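Local coordinates for acetoin utilization protein (PDB 2Q04) that is probably a GNAT-family acyltransferase of acetoin utilization, transferring an acetyl group from acetyl-CoA to an acceptor not yet established, at residues Gln6-Thr11 against Ser120-Ala125; Leu12-Gly17 against Ala105-Gln110; Glu20-Val25 against Ile65-Asn70; Ile73-Phe78 against Ala100-Ala105; Asp151-Met156 against Ala180-Ala185. All coordinates share one frame; numbering follows the deposited sequence.

Interaction 1: Gln6-Thr11 against Ser120-Ala125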
# COMPACT_ATOMS: atom_id res chain seq x y z
N GLN A 6 -9.20 -10.71 -8.90
CA GLN A 6 -10.09 -10.09 -9.88
C GLN A 6 -9.44 -8.83 -10.47
O GLN A 6 -9.16 -7.86 -9.74
CB GLN A 6 -11.43 -9.73 -9.23
CG GLN A 6 -12.53 -9.34 -10.22
CD GLN A 6 -13.72 -8.68 -9.53
OE1 GLN A 6 -13.58 -7.63 -8.90
NE2 GLN A 6 -14.88 -9.29 -9.66
N PHE A 7 -9.19 -8.86 -11.77
CA PHE A 7 -8.65 -7.70 -12.47
C PHE A 7 -9.73 -6.63 -12.61
O PHE A 7 -10.83 -6.91 -13.06
CB PHE A 7 -8.14 -8.10 -13.86
CG PHE A 7 -7.61 -6.95 -14.67
CD1 PHE A 7 -6.27 -6.58 -14.58
CD2 PHE A 7 -8.44 -6.21 -15.50
CE1 PHE A 7 -5.78 -5.50 -15.31
CE2 PHE A 7 -7.95 -5.13 -16.22
CZ PHE A 7 -6.62 -4.79 -16.13
N ASN A 8 -9.40 -5.42 -12.22
CA ASN A 8 -10.31 -4.29 -12.37
C ASN A 8 -9.62 -3.15 -13.05
O ASN A 8 -8.41 -3.06 -13.05
CB ASN A 8 -10.85 -3.87 -11.01
CG ASN A 8 -11.83 -4.87 -10.45
OD1 ASN A 8 -12.98 -4.96 -10.90
ND2 ASN A 8 -11.38 -5.64 -9.46
N HIS A 9 -10.41 -2.27 -13.67
CA HIS A 9 -9.86 -1.17 -14.45
C HIS A 9 -10.78 0.04 -14.44
O HIS A 9 -11.98 -0.09 -14.60
CB HIS A 9 -9.65 -1.62 -15.90
CG HIS A 9 -9.41 -0.49 -16.85
ND1 HIS A 9 -10.44 0.24 -17.40
CD2 HIS A 9 -8.26 0.06 -17.31
CE1 HIS A 9 -9.93 1.20 -18.16
NE2 HIS A 9 -8.62 1.10 -18.13
N ARG A 10 -10.19 1.21 -14.28
CA ARG A 10 -10.89 2.48 -14.48
C ARG A 10 -9.94 3.47 -15.15
O ARG A 10 -8.72 3.40 -14.95
CB ARG A 10 -11.37 3.05 -13.14
CG ARG A 10 -12.38 2.18 -12.38
CD ARG A 10 -13.73 2.17 -13.04
NE ARG A 10 -14.75 1.55 -12.18
CZ ARG A 10 -14.96 0.23 -12.06
NH1 ARG A 10 -14.20 -0.63 -12.73
NH2 ARG A 10 -15.92 -0.22 -11.26
N THR A 11 -10.48 4.34 -15.98
CA THR A 11 -9.70 5.40 -16.59
C THR A 11 -9.88 6.68 -15.81
O THR A 11 -10.99 7.15 -15.63
CB THR A 11 -10.11 5.63 -18.04
OG1 THR A 11 -9.83 4.46 -18.82
CG2 THR A 11 -9.35 6.83 -18.64
N SER A 120 -8.12 -1.10 -6.20
CA SER A 120 -7.59 -2.19 -5.39
C SER A 120 -8.69 -2.88 -4.56
O SER A 120 -8.66 -4.10 -4.40
CB SER A 120 -6.48 -1.68 -4.47
OG SER A 120 -5.32 -1.31 -5.20
N MSE A 121 -9.66 -2.10 -4.07
CA MSE A 121 -10.72 -2.64 -3.20
C MSE A 121 -11.96 -3.11 -3.97
O MSE A 121 -12.90 -3.62 -3.37
CB MSE A 121 -11.14 -1.59 -2.16
CG MSE A 121 -10.02 -1.11 -1.27
SE MSE A 121 -9.07 -2.56 -0.42
CE MSE A 121 -7.57 -1.62 0.16
N LEU A 122 -11.94 -2.95 -5.30
CA LEU A 122 -13.06 -3.41 -6.14
C LEU A 122 -13.21 -4.93 -6.09
O LEU A 122 -14.31 -5.46 -6.33
CB LEU A 122 -12.87 -2.96 -7.59
CG LEU A 122 -13.29 -1.54 -7.92
CD1 LEU A 122 -13.10 -1.26 -9.42
CD2 LEU A 122 -14.74 -1.30 -7.52
N ASP A 123 -12.11 -5.63 -5.83
CA ASP A 123 -12.13 -7.08 -5.69
C ASP A 123 -12.78 -7.46 -4.35
O ASP A 123 -12.26 -7.12 -3.28
CB ASP A 123 -10.70 -7.64 -5.76
CG ASP A 123 -10.66 -9.16 -5.90
OD1 ASP A 123 -11.67 -9.82 -5.60
OD2 ASP A 123 -9.62 -9.69 -6.33
N PRO A 124 -13.93 -8.19 -4.41
CA PRO A 124 -14.62 -8.60 -3.18
C PRO A 124 -13.73 -9.43 -2.24
O PRO A 124 -14.08 -9.61 -1.07
CB PRO A 124 -15.78 -9.46 -3.70
CG PRO A 124 -15.95 -9.07 -5.12
CD PRO A 124 -14.63 -8.66 -5.62
N ALA A 125 -12.62 -9.96 -2.76
CA ALA A 125 -11.67 -10.77 -1.97
C ALA A 125 -10.99 -9.95 -0.90
O ALA A 125 -10.61 -10.49 0.14
CB ALA A 125 -10.62 -11.40 -2.88
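Asp123 carries its CG anti to the backbone N (chi1 -168°), which brings the carboxylate up to the backbone N of Gln6. The contact joins the start of the N-terminal edge strand of a GNAT-like fold to the turn that follows helix 112-121, and it lies near the surface. Its one direct hydrogen bond across the segments runs from Gln6 N to Asp123 OD2, 2.8 Å long and nearly straight, the donor standing above the carboxylate plane. That oxygen also takes a salt bridge from Arg62, so the acid ties the N-terminal segment to strand 62-68 as well. The Gln6 side chain starts with CG anti to its own N (chi1 -169°), is extended beyond CG and crosses Pro124 at about a right angle, with Gln6 OE1 3.6 Å from Pro124 CD. Gln6 OE1 is held in turn by Asn8, whose ND2 donates a 3.0 Å hydrogen bond lying in its own amide plane. The Asn8 amide carbon CG rests against Leu122 CB at 3.6 Å. Further along, Arg10 and Leu122 approach tip to tip: Leu122 CD1 sits over one guanidinium face, toward its rim, 3.5 Å from Arg10 NH1. A 3.0 Å hydrogen bond from Arg10 NH1 to His9 O, in the guanidinium plane, helps fix that group. The other carboxylate oxygen, Asp123 OD1, closes an Asx turn by accepting from Ala125 N at 3.0 Å.

Interaction 2: Leu12-Gly17 against Ala105-Gln110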
# COMPACT_ATOMS: atom_id res chain seq x y z
N LEU A 12 -8.79 7.21 -15.30
CA LEU A 12 -8.81 8.45 -14.54
C LEU A 12 -8.33 9.56 -15.43
O LEU A 12 -7.28 9.45 -16.07
CB LEU A 12 -7.92 8.34 -13.29
CG LEU A 12 -7.89 9.57 -12.37
CD1 LEU A 12 -9.29 9.90 -11.89
CD2 LEU A 12 -6.96 9.35 -11.20
N GLU A 13 -9.11 10.62 -15.53
CA GLU A 13 -8.71 11.79 -16.28
C GLU A 13 -7.87 12.67 -15.39
O GLU A 13 -8.06 12.69 -14.17
CB GLU A 13 -9.92 12.55 -16.80
CG GLU A 13 -10.63 11.84 -17.99
CD GLU A 13 -11.89 12.54 -18.41
OE1 GLU A 13 -12.61 13.04 -17.52
OE2 GLU A 13 -12.17 12.59 -19.63
N THR A 14 -6.87 13.31 -15.98
CA THR A 14 -5.98 14.21 -15.24
C THR A 14 -5.60 15.39 -16.14
O THR A 14 -6.01 15.45 -17.31
CB THR A 14 -4.66 13.49 -14.78
OG1 THR A 14 -3.74 13.40 -15.87
CG2 THR A 14 -4.94 12.10 -14.25
N SER A 15 -4.80 16.30 -15.60
CA SER A 15 -4.29 17.43 -16.37
C SER A 15 -3.25 16.96 -17.40
O SER A 15 -2.93 17.67 -18.34
CB SER A 15 -3.66 18.47 -15.43
OG SER A 15 -2.78 17.85 -14.51
N LEU A 16 -2.71 15.77 -17.17
CA LEU A 16 -1.77 15.14 -18.10
C LEU A 16 -2.42 13.90 -18.74
O LEU A 16 -1.87 13.30 -19.65
CB LEU A 16 -0.51 14.70 -17.35
CG LEU A 16 0.10 15.74 -16.41
CD1 LEU A 16 1.25 15.15 -15.65
CD2 LEU A 16 0.57 16.97 -17.20
N GLY A 17 -3.64 13.57 -18.27
CA GLY A 17 -4.25 12.26 -18.49
C GLY A 17 -4.71 12.04 -19.89
O GLY A 17 -4.42 12.84 -20.76
N ALA A 105 5.95 12.60 -9.06
CA ALA A 105 5.70 13.95 -8.51
C ALA A 105 4.82 14.84 -9.42
O ALA A 105 3.94 15.55 -8.93
CB ALA A 105 7.03 14.65 -8.23
N ARG A 106 5.06 14.79 -10.73
CA ARG A 106 4.31 15.64 -11.67
C ARG A 106 2.82 15.27 -11.74
O ARG A 106 2.00 16.04 -12.25
CB ARG A 106 4.94 15.59 -13.07
CG ARG A 106 4.74 14.28 -13.81
CD ARG A 106 5.29 14.37 -15.25
NE ARG A 106 4.96 13.19 -16.05
CZ ARG A 106 5.59 12.02 -15.97
NH1 ARG A 106 6.59 11.85 -15.09
NH2 ARG A 106 5.22 11.00 -16.75
N PHE A 107 2.48 14.07 -11.24
CA PHE A 107 1.08 13.60 -11.21
C PHE A 107 0.40 13.84 -9.85
O PHE A 107 -0.75 13.45 -9.64
CB PHE A 107 1.00 12.12 -11.58
CG PHE A 107 1.05 11.86 -13.04
CD1 PHE A 107 -0.11 11.94 -13.81
CD2 PHE A 107 2.24 11.56 -13.67
CE1 PHE A 107 -0.07 11.71 -15.17
CE2 PHE A 107 2.28 11.33 -15.04
CZ PHE A 107 1.13 11.41 -15.79
N ARG A 108 1.12 14.48 -8.93
CA ARG A 108 0.58 14.75 -7.61
C ARG A 108 -0.57 15.74 -7.71
O ARG A 108 -0.56 16.63 -8.55
CB ARG A 108 1.67 15.31 -6.69
N GLY A 109 -1.59 15.54 -6.87
CA GLY A 109 -2.76 16.44 -6.84
C GLY A 109 -3.86 16.05 -7.82
O GLY A 109 -4.90 16.72 -7.89
N GLN A 110 -3.65 14.96 -8.56
CA GLN A 110 -4.63 14.48 -9.54
C GLN A 110 -5.45 13.30 -8.99
O GLN A 110 -6.17 12.63 -9.73
CB GLN A 110 -3.93 14.07 -10.83
CG GLN A 110 -3.15 15.20 -11.50
CD GLN A 110 -4.04 16.39 -11.89
OE1 GLN A 110 -3.66 17.54 -11.71
NE2 GLN A 110 -5.23 16.10 -12.41
O HOH W 1 -8.04 13.33 -11.61
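Leu12 meets Gln110 with a methyl, Leu12 CD2 lying 3.7 Å from Gln110 O, while the leucine side chain also packs on Ile21 and helix 112-121. The next residue crosses the gap through solvent: one water donates to Glu13 O at 2.6 Å and to Gln110 O at 2.7 Å, tying two backbone carbonyls together. Thr14 lies at about a right angle to both Phe107 and Gln110. Its hydroxyl sits between the backbone N and the carbonyl carbon (chi1 79°), where Thr14 OG1 accepts from Leu16 N at 2.9 Å in an ST turn and also borders the edge of the Phe107 ring. The partner segment, a 3-10 turn running into a type II beta turn from Phe107 to Gln110, joins strand 95-103 to helix 112-121; in GNAT enzymes this is where the loop that cradles the acetyl-CoA pyrophosphate lies. Ser15 borders the end of the Gln110 side chain, whose amide is probably turned over. Leu16 then drops CD1 over the centre of the Phe107 ring, a CH-pi contact with Leu16 CD1 3.7 Å from the ring centroid, and the same methyl lies 3.6 Å from Arg106 O.

Interaction 3: Glu20-Val25 against Ile65-Asn70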
# COMPACT_ATOMS: atom_id res chain seq x y z
N GLU A 20 -4.65 5.07 -16.96
CA GLU A 20 -5.32 3.80 -16.75
C GLU A 20 -4.94 3.22 -15.41
O GLU A 20 -3.75 3.00 -15.11
CB GLU A 20 -4.98 2.81 -17.87
CG GLU A 20 -5.13 3.39 -19.28
CD GLU A 20 -6.44 4.15 -19.47
OE1 GLU A 20 -7.50 3.65 -19.02
OE2 GLU A 20 -6.42 5.24 -20.07
N ILE A 21 -5.95 3.02 -14.57
CA ILE A 21 -5.76 2.50 -13.24
C ILE A 21 -6.33 1.10 -13.19
O ILE A 21 -7.54 0.92 -13.28
CB ILE A 21 -6.41 3.39 -12.21
CG1 ILE A 21 -5.74 4.77 -12.26
CG2 ILE A 21 -6.28 2.78 -10.80
CD1 ILE A 21 -6.32 5.74 -11.36
N GLU A 22 -5.46 0.11 -13.05
CA GLU A 22 -5.86 -1.26 -13.23
C GLU A 22 -4.98 -2.24 -12.46
O GLU A 22 -3.80 -1.99 -12.22
CB GLU A 22 -5.81 -1.60 -14.72
CG GLU A 22 -4.39 -1.50 -15.31
CD GLU A 22 -4.37 -1.61 -16.81
OE1 GLU A 22 -5.30 -1.09 -17.47
OE2 GLU A 22 -3.41 -2.18 -17.34
N GLY A 23 -5.57 -3.40 -12.16
CA GLY A 23 -4.85 -4.49 -11.53
C GLY A 23 -5.80 -5.40 -10.79
O GLY A 23 -7.01 -5.13 -10.74
N PRO A 24 -5.27 -6.49 -10.15
CA PRO A 24 -3.83 -6.81 -10.13
C PRO A 24 -3.26 -7.21 -11.50
O PRO A 24 -3.91 -7.95 -12.27
CB PRO A 24 -3.75 -8.00 -9.13
CG PRO A 24 -5.08 -8.04 -8.44
CD PRO A 24 -6.07 -7.46 -9.38
N VAL A 25 -2.06 -6.71 -11.80
CA VAL A 25 -1.38 -6.98 -13.07
C VAL A 25 -0.42 -8.16 -12.89
O VAL A 25 0.31 -8.22 -11.90
CB VAL A 25 -0.56 -5.73 -13.54
CG1 VAL A 25 0.08 -5.98 -14.88
CG2 VAL A 25 -1.46 -4.49 -13.58
N ILE A 65 -1.60 -0.65 -10.84
CA ILE A 65 -0.76 0.40 -11.45
C ILE A 65 -1.57 1.55 -12.01
O ILE A 65 -2.71 1.38 -12.40
CB ILE A 65 0.10 -0.18 -12.58
CG1 ILE A 65 -0.80 -0.72 -13.72
CG2 ILE A 65 1.02 -1.26 -12.04
CD1 ILE A 65 -0.04 -1.16 -14.93
N ALA A 66 -0.97 2.74 -11.98
CA ALA A 66 -1.47 3.90 -12.72
C ALA A 66 -0.57 4.04 -13.92
O ALA A 66 0.64 4.21 -13.78
CB ALA A 66 -1.43 5.13 -11.87
N ARG A 67 -1.16 3.98 -15.11
CA ARG A 67 -0.40 3.74 -16.32
C ARG A 67 -0.80 4.67 -17.48
O ARG A 67 -1.97 5.02 -17.63
CB ARG A 67 -0.59 2.28 -16.74
CG ARG A 67 0.11 1.88 -17.99
CD ARG A 67 -0.17 0.42 -18.36
NE ARG A 67 -1.60 0.13 -18.54
CZ ARG A 67 -2.33 0.52 -19.60
NH1 ARG A 67 -1.80 1.30 -20.53
NH2 ARG A 67 -3.61 0.18 -19.69
N GLN A 68 0.20 5.10 -18.25
CA GLN A 68 -0.01 5.79 -19.51
C GLN A 68 0.83 5.10 -20.55
O GLN A 68 2.04 5.16 -20.51
CB GLN A 68 0.42 7.26 -19.40
CG GLN A 68 -0.66 8.20 -18.88
CD GLN A 68 -0.31 9.67 -19.08
OE1 GLN A 68 0.87 10.04 -19.12
NE2 GLN A 68 -1.33 10.52 -19.22
N GLY A 69 0.18 4.41 -21.49
CA GLY A 69 0.89 3.60 -22.48
C GLY A 69 1.66 2.49 -21.78
O GLY A 69 1.11 1.80 -20.94
N ASN A 70 2.94 2.35 -22.10
CA ASN A 70 3.80 1.36 -21.44
C ASN A 70 4.43 1.90 -20.15
O ASN A 70 5.18 1.18 -19.47
CB ASN A 70 4.92 0.90 -22.39
CG ASN A 70 4.46 -0.15 -23.34
OD1 ASN A 70 3.97 -1.20 -22.94
ND2 ASN A 70 4.68 0.08 -24.62
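Glu22 and Arg67 form the salt bridge of this strand pair. The arginine grips side-on, one nitrogen to each carboxylate oxygen: Arg67 NH2 reaches Glu22 OE1 at 3.1 Å and Arg67 NE reaches Glu22 OE2 at 3.2 Å. Both oxygens lie near the guanidinium plane, yet the nitrogens stand above the carboxylate plane, since the two flat groups are turned 57° apart. Glu20 CB lies over one face of the same guanidinium, toward its rim, 3.5 Å from Arg67 NH2, and Arg67 NH1 donates to Gly69 O at 3.0 Å, so three nitrogens of the group have partners. The bend at chi3 (58°) sets NE back toward Glu22.

Beneath these side chains the antiparallel backbones fix the register. Glu20 pairs with Arg67 and Glu22 with Ile65 as hydrogen-bonded pairs, for example Ile65 N to Glu22 O at 2.9 Å, with Ile21 and Ala66 a non-hydrogen-bonded pair between them. Alongside the salt bridge Ile65 CG1 packs on Val25 CG2 at 3.8 Å, the two side chains crossing at about a right angle. The carboxylate of Glu20 turns outward to Thr11 and His9 of strand 8-12. Ile21 and Ala66 point to the other face, against helix 112-121, while Leu30 of helix 27-30 covers Ile65 and Val25. In the sheet, strand 19-23 lies between strands 8-12 and 62-68.

Interaction 4: Ile73-Phe78 against Ala100-Ala105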
# COMPACT_ATOMS: atom_id res chain seq x y z
N ILE A 73 3.28 5.27 -13.98
CA ILE A 73 3.54 6.55 -13.29
C ILE A 73 3.06 6.51 -11.84
O ILE A 73 3.11 7.50 -11.13
CB ILE A 73 2.89 7.78 -14.07
CG1 ILE A 73 1.35 7.65 -14.15
CG2 ILE A 73 3.45 7.86 -15.45
CD1 ILE A 73 0.62 8.17 -12.93
N GLY A 74 2.64 5.33 -11.41
CA GLY A 74 2.20 5.14 -10.06
C GLY A 74 1.82 3.69 -9.82
O GLY A 74 1.53 2.96 -10.76
N TYR A 75 1.83 3.28 -8.56
CA TYR A 75 1.48 1.92 -8.21
C TYR A 75 1.10 1.80 -6.74
O TYR A 75 1.38 2.69 -5.94
CB TYR A 75 2.65 0.99 -8.49
CG TYR A 75 3.89 1.29 -7.67
CD1 TYR A 75 4.01 0.81 -6.36
CD2 TYR A 75 4.93 2.05 -8.19
CE1 TYR A 75 5.14 1.09 -5.60
CE2 TYR A 75 6.07 2.34 -7.44
CZ TYR A 75 6.17 1.85 -6.14
OH TYR A 75 7.28 2.12 -5.39
N VAL A 76 0.48 0.68 -6.40
CA VAL A 76 0.22 0.33 -5.04
C VAL A 76 0.36 -1.17 -4.91
O VAL A 76 -0.11 -1.92 -5.78
CB VAL A 76 -1.20 0.80 -4.58
CG1 VAL A 76 -2.29 0.13 -5.40
CG2 VAL A 76 -1.40 0.51 -3.10
N THR A 77 1.06 -1.62 -3.85
CA THR A 77 1.42 -3.05 -3.70
C THR A 77 0.73 -3.70 -2.52
O THR A 77 0.45 -3.05 -1.52
CB THR A 77 2.93 -3.23 -3.51
OG1 THR A 77 3.31 -2.82 -2.19
CG2 THR A 77 3.71 -2.42 -4.53
N PHE A 78 0.46 -5.00 -2.66
CA PHE A 78 -0.11 -5.80 -1.58
C PHE A 78 0.59 -7.11 -1.52
O PHE A 78 0.84 -7.73 -2.55
CB PHE A 78 -1.60 -6.04 -1.80
CG PHE A 78 -2.39 -4.82 -1.84
CD1 PHE A 78 -2.98 -4.32 -0.69
CD2 PHE A 78 -2.57 -4.12 -3.04
CE1 PHE A 78 -3.72 -3.14 -0.72
CE2 PHE A 78 -3.31 -2.96 -3.08
CZ PHE A 78 -3.89 -2.47 -1.92
N ALA A 100 3.40 -0.61 -0.30
CA ALA A 100 3.70 0.77 -0.62
C ALA A 100 2.75 1.32 -1.68
O ALA A 100 1.99 0.58 -2.32
CB ALA A 100 5.14 0.90 -1.08
N ILE A 101 2.78 2.64 -1.83
CA ILE A 101 1.99 3.34 -2.82
C ILE A 101 2.76 4.57 -3.23
O ILE A 101 3.11 5.39 -2.41
CB ILE A 101 0.61 3.75 -2.26
CG1 ILE A 101 -0.25 4.40 -3.35
CG2 ILE A 101 0.75 4.69 -1.09
CD1 ILE A 101 -1.69 4.58 -2.94
N GLU A 102 3.12 4.64 -4.50
CA GLU A 102 3.96 5.72 -4.98
C GLU A 102 3.43 6.27 -6.30
O GLU A 102 2.89 5.54 -7.11
CB GLU A 102 5.41 5.23 -5.14
CG GLU A 102 6.43 6.35 -5.26
CD GLU A 102 7.88 5.84 -5.33
OE1 GLU A 102 8.10 4.60 -5.20
OE2 GLU A 102 8.79 6.69 -5.52
N VAL A 103 3.57 7.58 -6.49
CA VAL A 103 3.08 8.26 -7.67
C VAL A 103 4.06 9.35 -8.08
O VAL A 103 4.46 10.17 -7.25
CB VAL A 103 1.70 8.92 -7.40
CG1 VAL A 103 1.24 9.73 -8.61
CG2 VAL A 103 0.67 7.86 -7.00
N ALA A 104 4.45 9.37 -9.35
CA ALA A 104 5.39 10.37 -9.86
C ALA A 104 4.97 11.78 -9.43
O ALA A 104 3.79 12.11 -9.46
CB ALA A 104 5.50 10.29 -11.37
N ALA A 105 5.95 12.60 -9.06
CA ALA A 105 5.70 13.95 -8.51
C ALA A 105 4.82 14.84 -9.42
O ALA A 105 3.94 15.55 -8.93
CB ALA A 105 7.03 14.65 -8.23
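Tyr75 and Glu102 stand side by side on one face of an antiparallel strand pair, and this is its closely fitted half. The Tyr75 CG position between the backbone N and the carbonyl carbon (chi1 63°) starts the ring off along the glutamate; Tyr75 OH reaches Glu102 OE1 at 2.6 Å, a weak hydrogen bond, with ring and carboxylate planes 66° apart. Glu102 CB lies 3.6 Å from Tyr75 CZ, near the hydroxyl end of the ring. The other carboxylate oxygen, Glu102 OE2, accepts from Ala41 N, and helix 45-56 covers the tyrosine through Leu52.

On the other face the backbones come close at both non-hydrogen-bonded pairs, with Gly74 CA 4.0 Å from Val103 CA and Val76 CA 4.1 Å from Ile101 CA. The side chains there fit more loosely: Val76 CG2 approaches Ile101 CB at 3.9 Å, and Ile101 and Val103 are partly exposed, though Val76 is backed by Leu116 of helix 112-121. Toward one end, Thr77 OG1 takes a 2.9 Å hydrogen bond from Ala100 N, and at the other Ala104 N donates to Ile73 O at 2.9 Å. Ile73 and Gly74 both face Ala66 on the neighbouring strand, making a classic beta bulge. Together these strands form the central antiparallel part of the GNAT sheet, ending at strand 95-103, which in this family borders the acetyl-CoA cleft.

Interaction 5: Asp151-Met156 against Ala180-Ala185. With EDO (1,2-ethanediol), chain J; EDO (1,2-ethanediol), chain K.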
# COMPACT_ATOMS: atom_id res chain seq x y z
N ASP A 151 1.77 18.36 7.22
CA ASP A 151 0.85 18.55 6.08
C ASP A 151 0.85 17.29 5.23
O ASP A 151 -0.20 16.84 4.78
CB ASP A 151 1.27 19.76 5.25
CG ASP A 151 1.28 21.04 6.05
OD1 ASP A 151 0.68 21.05 7.15
OD2 ASP A 151 1.89 22.02 5.59
N TYR A 152 2.04 16.72 5.03
CA TYR A 152 2.17 15.48 4.27
C TYR A 152 1.40 14.37 4.95
O TYR A 152 0.67 13.63 4.31
CB TYR A 152 3.65 15.07 4.16
CG TYR A 152 3.85 13.90 3.24
CD1 TYR A 152 3.54 12.60 3.65
CD2 TYR A 152 4.26 14.08 1.92
CE1 TYR A 152 3.67 11.51 2.80
CE2 TYR A 152 4.39 13.00 1.05
CZ TYR A 152 4.09 11.72 1.50
OH TYR A 152 4.21 10.64 0.64
N ARG A 153 1.61 14.24 6.25
CA ARG A 153 0.94 13.21 7.04
C ARG A 153 -0.58 13.33 6.97
O ARG A 153 -1.28 12.34 6.76
CB ARG A 153 1.41 13.28 8.51
CG ARG A 153 0.48 12.58 9.54
CD ARG A 153 0.36 11.09 9.30
NE ARG A 153 -0.69 10.49 10.12
CZ ARG A 153 -0.53 10.08 11.39
NH1 ARG A 153 0.63 10.16 11.99
NH2 ARG A 153 -1.56 9.57 12.05
N LYS A 154 -1.09 14.55 7.12
CA LYS A 154 -2.53 14.79 7.08
C LYS A 154 -3.13 14.42 5.72
O LYS A 154 -4.16 13.76 5.65
CB LYS A 154 -2.81 16.25 7.43
CG LYS A 154 -2.49 16.60 8.92
CD LYS A 154 -2.24 18.11 9.13
CE LYS A 154 -1.64 18.38 10.50
NZ LYS A 154 -1.22 19.80 10.68
N ILE A 155 -2.42 14.78 4.65
CA ILE A 155 -2.86 14.48 3.28
C ILE A 155 -2.77 12.99 2.99
O ILE A 155 -3.68 12.40 2.45
CB ILE A 155 -2.01 15.27 2.25
CG1 ILE A 155 -2.28 16.77 2.39
CG2 ILE A 155 -2.32 14.81 0.84
CD1 ILE A 155 -1.21 17.65 1.79
N MSE A 156 -1.66 12.38 3.37
CA MSE A 156 -1.45 10.97 3.13
C MSE A 156 -2.47 10.13 3.90
O MSE A 156 -2.91 9.08 3.43
CB MSE A 156 -0.03 10.58 3.52
CG MSE A 156 0.27 9.10 3.37
SE MSE A 156 -0.31 8.05 4.91
CE MSE A 156 0.80 8.92 6.33
N ALA A 180 4.87 11.50 13.50
CA ALA A 180 4.41 11.60 12.11
C ALA A 180 4.23 10.21 11.48
O ALA A 180 3.35 10.01 10.62
CB ALA A 180 5.37 12.42 11.29
N ASN A 181 5.05 9.24 11.90
CA ASN A 181 4.89 7.85 11.41
C ASN A 181 3.56 7.31 11.88
O ASN A 181 2.98 7.80 12.85
CB ASN A 181 6.02 6.95 11.92
CG ASN A 181 7.38 7.45 11.53
OD1 ASN A 181 7.54 8.21 10.57
ND2 ASN A 181 8.39 7.04 12.29
N CYS A 182 3.06 6.30 11.19
CA CYS A 182 1.80 5.72 11.59
C CYS A 182 1.53 4.32 11.05
O CYS A 182 2.06 3.92 10.01
CB CYS A 182 0.63 6.65 11.22
SG CYS A 182 0.34 6.86 9.43
N LEU A 183 0.74 3.58 11.79
CA LEU A 183 0.20 2.33 11.36
C LEU A 183 -1.24 2.56 11.03
O LEU A 183 -1.96 3.21 11.78
CB LEU A 183 0.30 1.29 12.50
CG LEU A 183 -0.57 0.04 12.40
CD1 LEU A 183 -0.08 -0.90 11.28
CD2 LEU A 183 -0.58 -0.68 13.74
N MSE A 184 -1.67 2.06 9.90
CA MSE A 184 -3.07 2.15 9.51
C MSE A 184 -3.52 0.81 9.05
O MSE A 184 -2.70 -0.02 8.66
CB MSE A 184 -3.26 3.17 8.39
CG MSE A 184 -2.82 4.55 8.75
SE MSE A 184 -3.16 5.78 7.34
CE MSE A 184 -5.10 5.70 7.35
N ALA A 185 -4.82 0.57 9.07
CA ALA A 185 -5.34 -0.71 8.64
C ALA A 185 -6.79 -0.66 8.23
O ALA A 185 -7.58 0.08 8.77
CB ALA A 185 -5.14 -1.74 9.72
C1 EDO J . 4.96 8.14 0.09
O1 EDO J . 3.86 8.04 1.03
C2 EDO J . 5.50 6.76 -0.22
O2 EDO J . 6.82 6.87 -0.75
C1 EDO K . 1.83 6.35 17.61
O1 EDO K . 1.05 5.24 18.12
C2 EDO K . 1.73 6.38 16.08
O2 EDO K . 2.17 7.64 15.54
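Helix 151-156 and strand 182-185 run nearly parallel, their axes 7° apart and 11.8 Å from each other, and Arg153 and Cys182 span much of that gap. The bend at chi2 (63°) in Arg153 turns CD toward the strand. At the end of the chain Arg153 NH1 donates to Ala180 O at 3.0 Å, coming from well above the carbonyl plane, 63° out of it. Cys182 CB lies over one face of the guanidinium, offset toward its rim, 3.6 Å from Arg153 CZ. Glu157, one turn along the helix, forms a salt bridge with Arg153 NE and so steadies the group from the helix side.

Deeper in, the contact turns apolar. Met156 and Met184 are selenomethionines; Met156 CE touches Cys182 SG at 3.8 Å. More loosely, Met156 SE lies 4.4 Å from Met184 SE. Phe167 of strand 166-168 also packs on Arg153 and Cys182. Asn181 O accepts a 2.8 Å hydrogen bond from O2 of an ethanediol, probably from the crystallisation liquor. Strand 182-187 lies between strands 130-135 and 166-168, antiparallel to both. Strand, helix, strand and an inserted last strand follow each other as in the C-terminal half of the GNAT fold, where the final strand slots between the two before it and the helix packs against them, nearly parallel to the last strand here.

How the interactions relate
Interactions 1 to 4 form one continuous block, while interaction 5 touches none of them. Interaction 3 meets interaction 1 through Arg10 O and Ile21 N (2.8 Å), and interaction 4 through Ala66 N and Gly74 O (2.8 Å), so neighbouring strands carry one contact into the next. Interaction 2 lies at one end of that block: Gln68 NE2 approaches Leu16 O at 2.9 Å, and Phe107 packs on Ile73. Interaction 5 belongs to the other half of the sheet, its centre about 16 Å from that of interaction 4. Gly99 and Thr134 bind a calcium ion, probably the one about 5 Å from the side chain of Ala100 and about 9 Å from that of Met156.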